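Local coordinates for intracellular serine protease (PDB 4ZOQ), which is a lanthipeptide protease of the subtilisin-like S8 family, probably a serine endopeptidase that cuts its peptide substrate at a specific sequence, at residues B[178-183]-B[214-219]; B[139-144]-B[189-194]. All coordinates share one frame; numbering follows the deposited sequence.

Contact 1. Residues B[178-183]-B[214-219]; sequences VNLDEM and YSNQGR
Asn179 and Gln217 form a single backbone bridge between two segments running in nearly the same direction, 19° apart: Gln217 N gives its hydrogen to Val178 O, and Leu180 N gives a short, nearly straight bond to Gln217 O at 2.6 Å. The bridge joins the start of helix 180-187 to the loop between strands 200-205 and 221-226 of the main sheet. Asn179 is the helix N-cap: CG lies anti to the backbone N (chi1 -178°), and the short side chain lets OD1 fold back to accept from Glu182 N, three residues on, at 2.9 Å. Its ND2 reaches Gln217 OE1 through one water. In the first turn, Asp181 OD2 takes Arg219 N on the syn side at 2.8 Å, while OD1 makes a salt bridge to Arg219 NH1 at 3.1 Å. Carboxylate and guanidinium are stacked, planes 23° apart, OD2 over one guanidinium face near its rim. At the backbone angles of Gly218 a CB would jam against Gln217 O, and would also be tight against Leu180 CB. Leu180 CG and CD1 rest against Asn216 CB. Close to the N-terminal end of the helix, and paired with Arg219, Asp181 is likely to be stabilised as the anion.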
loop_
_atom_site.group_PDB
_atom_site.type_symbol
_atom_site.label_atom_id
_atom_site.label_comp_id
_atom_site.label_asym_id
_atom_site.label_seq_id
_atom_site.Cartn_x
_atom_site.Cartn_y
_atom_site.Cartn_z
ATOM N N VAL B 178 -15.218 -9.890 -5.016
ATOM C CA VAL B 178 -16.359 -10.072 -4.110
ATOM C C VAL B 178 -16.780 -8.735 -3.484
ATOM O O VAL B 178 -15.978 -7.778 -3.424
ATOM C CB VAL B 178 -16.038 -11.091 -2.953
ATOM C CG1 VAL B 178 -15.436 -12.358 -3.517
ATOM C CG2 VAL B 178 -15.050 -10.513 -1.971
ATOM N N ASN B 179 -18.012 -8.690 -2.975
ATOM C CA ASN B 179 -18.505 -7.563 -2.192
ATOM C C ASN B 179 -18.051 -7.755 -0.763
ATOM O O ASN B 179 -18.367 -8.766 -0.152
ATOM C CB ASN B 179 -20.039 -7.472 -2.263
ATOM C CG ASN B 179 -20.602 -6.272 -1.497
ATOM O OD1 ASN B 179 -20.695 -6.286 -0.266
ATOM N ND2 ASN B 179 -20.987 -5.232 -2.228
ATOM N N LEU B 180 -17.291 -6.810 -0.226
ATOM C CA LEU B 180 -16.668 -7.050 1.075
ATOM C C LEU B 180 -17.704 -7.043 2.212
ATOM O O LEU B 180 -17.535 -7.745 3.208
ATOM C CB LEU B 180 -15.542 -6.030 1.339
ATOM C CG LEU B 180 -14.346 -6.243 0.408
ATOM C CD1 LEU B 180 -13.324 -5.108 0.485
ATOM C CD2 LEU B 180 -13.685 -7.578 0.702
ATOM N N ASP B 181 -18.803 -6.321 2.026
ATOM C CA ASP B 181 -19.877 -6.317 3.021
ATOM C C ASP B 181 -20.598 -7.681 3.049
ATOM O O ASP B 181 -20.859 -8.230 4.121
ATOM C CB ASP B 181 -20.855 -5.174 2.737
ATOM C CG ASP B 181 -20.172 -3.799 2.783
ATOM O OD1 ASP B 181 -19.407 -3.568 3.754
ATOM O OD2 ASP B 181 -20.393 -2.956 1.867
ATOM N N GLU B 182 -20.877 -8.249 1.877
ATOM C CA GLU B 182 -21.430 -9.598 1.815
ATOM C C GLU B 182 -20.444 -10.628 2.349
ATOM O O GLU B 182 -20.848 -11.628 2.934
ATOM C CB GLU B 182 -21.831 -9.953 0.384
ATOM C CG GLU B 182 -22.975 -9.107 -0.140
ATOM C CD GLU B 182 -23.187 -9.270 -1.639
ATOM O OE1 GLU B 182 -23.030 -10.409 -2.156
ATOM O OE2 GLU B 182 -23.498 -8.248 -2.311
ATOM N N MET B 183 -19.150 -10.384 2.168
ATOM C CA MET B 183 -18.146 -11.307 2.675
ATOM C C MET B 183 -18.176 -11.310 4.202
ATOM O O MET B 183 -17.952 -12.335 4.847
ATOM C CB MET B 183 -16.745 -10.945 2.171
ATOM C CG MET B 183 -15.700 -11.958 2.595
ATOM S SD MET B 183 -14.034 -11.584 2.070
ATOM C CE MET B 183 -13.679 -10.185 3.132
ATOM N N TYR B 214 -11.989 -7.986 -11.084
ATOM C CA TYR B 214 -11.431 -8.583 -9.874
ATOM C C TYR B 214 -11.561 -7.646 -8.681
ATOM O O TYR B 214 -11.370 -8.035 -7.543
ATOM C CB TYR B 214 -9.970 -8.944 -10.094
ATOM C CG TYR B 214 -9.147 -7.752 -10.512
ATOM C CD1 TYR B 214 -8.728 -6.828 -9.577
ATOM C CD2 TYR B 214 -8.767 -7.555 -11.853
ATOM C CE1 TYR B 214 -7.997 -5.715 -9.935
ATOM C CE2 TYR B 214 -7.996 -6.435 -12.226
ATOM C CZ TYR B 214 -7.621 -5.518 -11.239
ATOM O OH TYR B 214 -6.882 -4.393 -11.510
ATOM N N SER B 215 -11.866 -6.394 -8.943
ATOM C CA SER B 215 -11.783 -5.412 -7.873
ATOM C C SER B 215 -12.851 -5.629 -6.774
ATOM O O SER B 215 -14.040 -5.633 -7.047
ATOM C CB SER B 215 -11.887 -4.022 -8.476
ATOM O OG SER B 215 -11.587 -3.032 -7.532
ATOM N N ASN B 216 -12.407 -5.831 -5.542
ATOM C CA ASN B 216 -13.310 -5.927 -4.404
ATOM C C ASN B 216 -14.142 -4.658 -4.273
ATOM O O ASN B 216 -13.645 -3.553 -4.512
ATOM C CB ASN B 216 -12.531 -6.179 -3.085
ATOM C CG ASN B 216 -12.062 -7.625 -2.937
ATOM O OD1 ASN B 216 -12.548 -8.532 -3.617
ATOM N ND2 ASN B 216 -11.127 -7.842 -2.038
ATOM N N GLN B 217 -15.396 -4.836 -3.866
ATOM C CA GLN B 217 -16.367 -3.758 -3.760
ATOM C C GLN B 217 -16.890 -3.735 -2.346
ATOM O O GLN B 217 -16.793 -4.733 -1.646
ATOM C CB GLN B 217 -17.515 -3.981 -4.766
ATOM C CG GLN B 217 -17.007 -4.115 -6.197
ATOM C CD GLN B 217 -18.108 -4.306 -7.247
ATOM O OE1 GLN B 217 -19.294 -4.250 -6.942
ATOM N NE2 GLN B 217 -17.702 -4.486 -8.502
ATOM N N GLY B 218 -17.503 -2.625 -1.948
ATOM C CA GLY B 218 -18.057 -2.496 -0.611
ATOM C C GLY B 218 -18.082 -1.060 -0.140
ATOM O O GLY B 218 -17.514 -0.187 -0.788
ATOM N N ARG B 219 -18.723 -0.818 1.001
ATOM C CA ARG B 219 -18.842 0.523 1.539
ATOM C C ARG B 219 -17.484 1.107 1.913
ATOM O O ARG B 219 -17.359 2.317 2.019
ATOM C CB ARG B 219 -19.777 0.527 2.751
ATOM C CG ARG B 219 -21.182 0.057 2.407
ATOM C CD ARG B 219 -22.153 0.160 3.574
ATOM N NE ARG B 219 -23.170 -0.871 3.440
ATOM C CZ ARG B 219 -23.085 -2.087 3.955
ATOM N NH1 ARG B 219 -22.080 -2.411 4.751
ATOM N NH2 ARG B 219 -24.054 -2.958 3.738
HETATM O O HOH W 1 -21.405 -5.169 -5.010
#

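Contact 2. Residues B[139-144]-B[189-194]; sequences GSYTSL and KVHLPS
Tyr141 and His191 sit side by side on one face of a two-stranded antiparallel ribbon, 140-143 against 189-192, set apart from the main parallel sheet of the subtilisin-like fold. They form a non-hydrogen-bonded pair, and their rings meet obliquely, planes at 47° and centroids 4.5 Å apart. In His191, chi1 (-173°) sets CG anti to the backbone N, and chi2 (-112°) turns CD2 over one tyrosine face, 3.3 Å from Tyr141 CZ. A flat, broad ring suits Tyr141, whose OH probably bonds Asn216 ND2; an alanine here would probably leave His191 CD2 without its aromatic cover and Asn216 without that partner. Gly139 passes beside the imidazole, where a CB would clash with NE2. The other face is more apolar: the Leu192 and Thr142 side chains cross at about a right angle, Leu192 CD1 3.5 Å from Thr142 OG1, and Val190 CG1 meets Leu144 CD2 at 3.9 Å. Val190 and Leu144 both touch Met152 of helix 146-164, and Thr142 touches Leu151. Four backbone bonds join Ser140 to Leu192 and Thr142 to Val190. At its edge the imidazole has another partner: His191 ND1 donates, close to the ring plane, to Ser194 OG at 2.7 Å.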
loop_
_atom_site.group_PDB
_atom_site.type_symbol
_atom_site.label_atom_id
_atom_site.label_comp_id
_atom_site.label_asym_id
_atom_site.label_seq_id
_atom_site.Cartn_x
_atom_site.Cartn_y
_atom_site.Cartn_z
ATOM N N GLY B 139 -2.855 -7.412 1.735
ATOM C CA GLY B 139 -3.863 -7.527 2.767
ATOM C C GLY B 139 -4.074 -8.979 3.123
ATOM O O GLY B 139 -3.521 -9.865 2.475
ATOM N N SER B 140 -4.866 -9.229 4.156
ATOM C CA SER B 140 -5.203 -10.585 4.515
ATOM C C SER B 140 -6.708 -10.644 4.687
ATOM O O SER B 140 -7.330 -9.633 5.044
ATOM C CB SER B 140 -4.490 -11.010 5.797
ATOM O OG SER B 140 -5.017 -10.310 6.917
ATOM N N TYR B 141 -7.291 -11.812 4.416
ATOM C CA TYR B 141 -8.716 -12.037 4.703
ATOM C C TYR B 141 -8.833 -12.755 6.035
ATOM O O TYR B 141 -8.485 -13.931 6.162
ATOM C CB TYR B 141 -9.383 -12.817 3.591
ATOM C CG TYR B 141 -9.360 -12.079 2.276
ATOM C CD1 TYR B 141 -8.224 -12.109 1.474
ATOM C CD2 TYR B 141 -10.464 -11.339 1.835
ATOM C CE1 TYR B 141 -8.175 -11.442 0.271
ATOM C CE2 TYR B 141 -10.431 -10.664 0.619
ATOM C CZ TYR B 141 -9.280 -10.722 -0.166
ATOM O OH TYR B 141 -9.202 -10.065 -1.387
ATOM N N THR B 142 -9.310 -12.015 7.027
ATOM C CA THR B 142 -9.252 -12.447 8.410
ATOM C C THR B 142 -10.618 -12.792 8.975
ATOM O O THR B 142 -11.532 -11.954 8.953
ATOM C CB THR B 142 -8.628 -11.317 9.294
ATOM O OG1 THR B 142 -7.290 -11.038 8.872
ATOM C CG2 THR B 142 -8.654 -11.675 10.774
ATOM N N SER B 143 -10.739 -13.999 9.527
ATOM C CA SER B 143 -11.963 -14.390 10.218
ATOM C C SER B 143 -12.047 -13.650 11.532
ATOM O O SER B 143 -11.083 -13.615 12.300
ATOM C CB SER B 143 -12.019 -15.899 10.448
ATOM O OG SER B 143 -11.874 -16.611 9.222
ATOM N N LEU B 144 -13.203 -13.058 11.791
ATOM C CA LEU B 144 -13.384 -12.308 13.012
ATOM C C LEU B 144 -13.903 -13.214 14.140
ATOM O O LEU B 144 -14.924 -12.932 14.759
ATOM C CB LEU B 144 -14.331 -11.140 12.773
ATOM C CG LEU B 144 -13.742 -10.015 11.928
ATOM C CD1 LEU B 144 -14.745 -8.885 11.734
ATOM C CD2 LEU B 144 -12.471 -9.500 12.563
ATOM N N LYS B 189 -15.646 -12.593 7.546
ATOM C CA LYS B 189 -14.269 -12.182 7.252
ATOM C C LYS B 189 -14.215 -10.713 6.887
ATOM O O LYS B 189 -15.208 -10.105 6.493
ATOM C CB LYS B 189 -13.658 -12.994 6.115
ATOM C CG LYS B 189 -13.612 -14.471 6.358
ATOM C CD LYS B 189 -13.006 -15.156 5.156
ATOM C CE LYS B 189 -12.783 -16.639 5.391
ATOM N NZ LYS B 189 -12.111 -17.256 4.219
ATOM N N VAL B 190 -13.018 -10.165 7.026
ATOM C CA VAL B 190 -12.757 -8.764 6.773
ATOM C C VAL B 190 -11.402 -8.700 6.064
ATOM O O VAL B 190 -10.552 -9.577 6.258
ATOM C CB VAL B 190 -12.798 -7.979 8.093
ATOM C CG1 VAL B 190 -11.559 -8.258 8.946
ATOM C CG2 VAL B 190 -12.996 -6.528 7.849
ATOM N N HIS B 191 -11.227 -7.742 5.162
ATOM C CA HIS B 191 -9.953 -7.598 4.454
ATOM C C HIS B 191 -9.166 -6.511 5.180
ATOM O O HIS B 191 -9.624 -5.371 5.249
ATOM C CB HIS B 191 -10.175 -7.247 2.964
ATOM C CG HIS B 191 -8.923 -7.233 2.130
ATOM N ND1 HIS B 191 -8.399 -6.072 1.592
ATOM C CD2 HIS B 191 -8.109 -8.236 1.717
ATOM C CE1 HIS B 191 -7.321 -6.362 0.886
ATOM N NE2 HIS B 191 -7.117 -7.666 0.956
ATOM N N LEU B 192 -7.989 -6.853 5.699
ATOM C CA LEU B 192 -7.194 -5.941 6.537
ATOM C C LEU B 192 -5.843 -5.666 5.874
ATOM O O LEU B 192 -5.199 -6.601 5.385
ATOM C CB LEU B 192 -6.997 -6.567 7.905
ATOM C CG LEU B 192 -8.269 -6.860 8.702
ATOM C CD1 LEU B 192 -7.930 -7.699 9.876
ATOM C CD2 LEU B 192 -8.833 -5.565 9.198
ATOM N N PRO B 193 -5.372 -4.399 5.896
ATOM C CA PRO B 193 -5.896 -3.260 6.663
ATOM C C PRO B 193 -6.946 -2.409 5.961
ATOM O O PRO B 193 -7.375 -1.401 6.525
ATOM C CB PRO B 193 -4.644 -2.408 6.884
ATOM C CG PRO B 193 -3.830 -2.614 5.598
ATOM C CD PRO B 193 -4.111 -4.062 5.192
ATOM N N SER B 194 -7.365 -2.804 4.766
ATOM C CA SER B 194 -8.232 -1.958 3.934
ATOM C C SER B 194 -9.573 -1.640 4.597
ATOM O O SER B 194 -10.166 -0.591 4.333
ATOM C CB SER B 194 -8.454 -2.607 2.558
ATOM O OG SER B 194 -9.311 -3.721 2.651
#

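Contacts 1 and 2 lie with their centres about 12 Å apart on the same side of the chain's centre. Their segments alternate along the chain, and helix 180-187 is followed, after one residue, by strand 189-192. Two side chains join them. Asn216 of contact 1 has its ND2 3.0 Å from Tyr141 OH of contact 2, the probable hydrogen bond between them, and the same ND2 also bonds Ala173 O. Met183 packs its SD 3.6 Å from Tyr141 CD2, while its CE rests on the backbone of Lys189. Both contacts lie near the predicted charge relay system: the side chains of Asn216 and His191 are about 11 and 9 Å from that of Ser276.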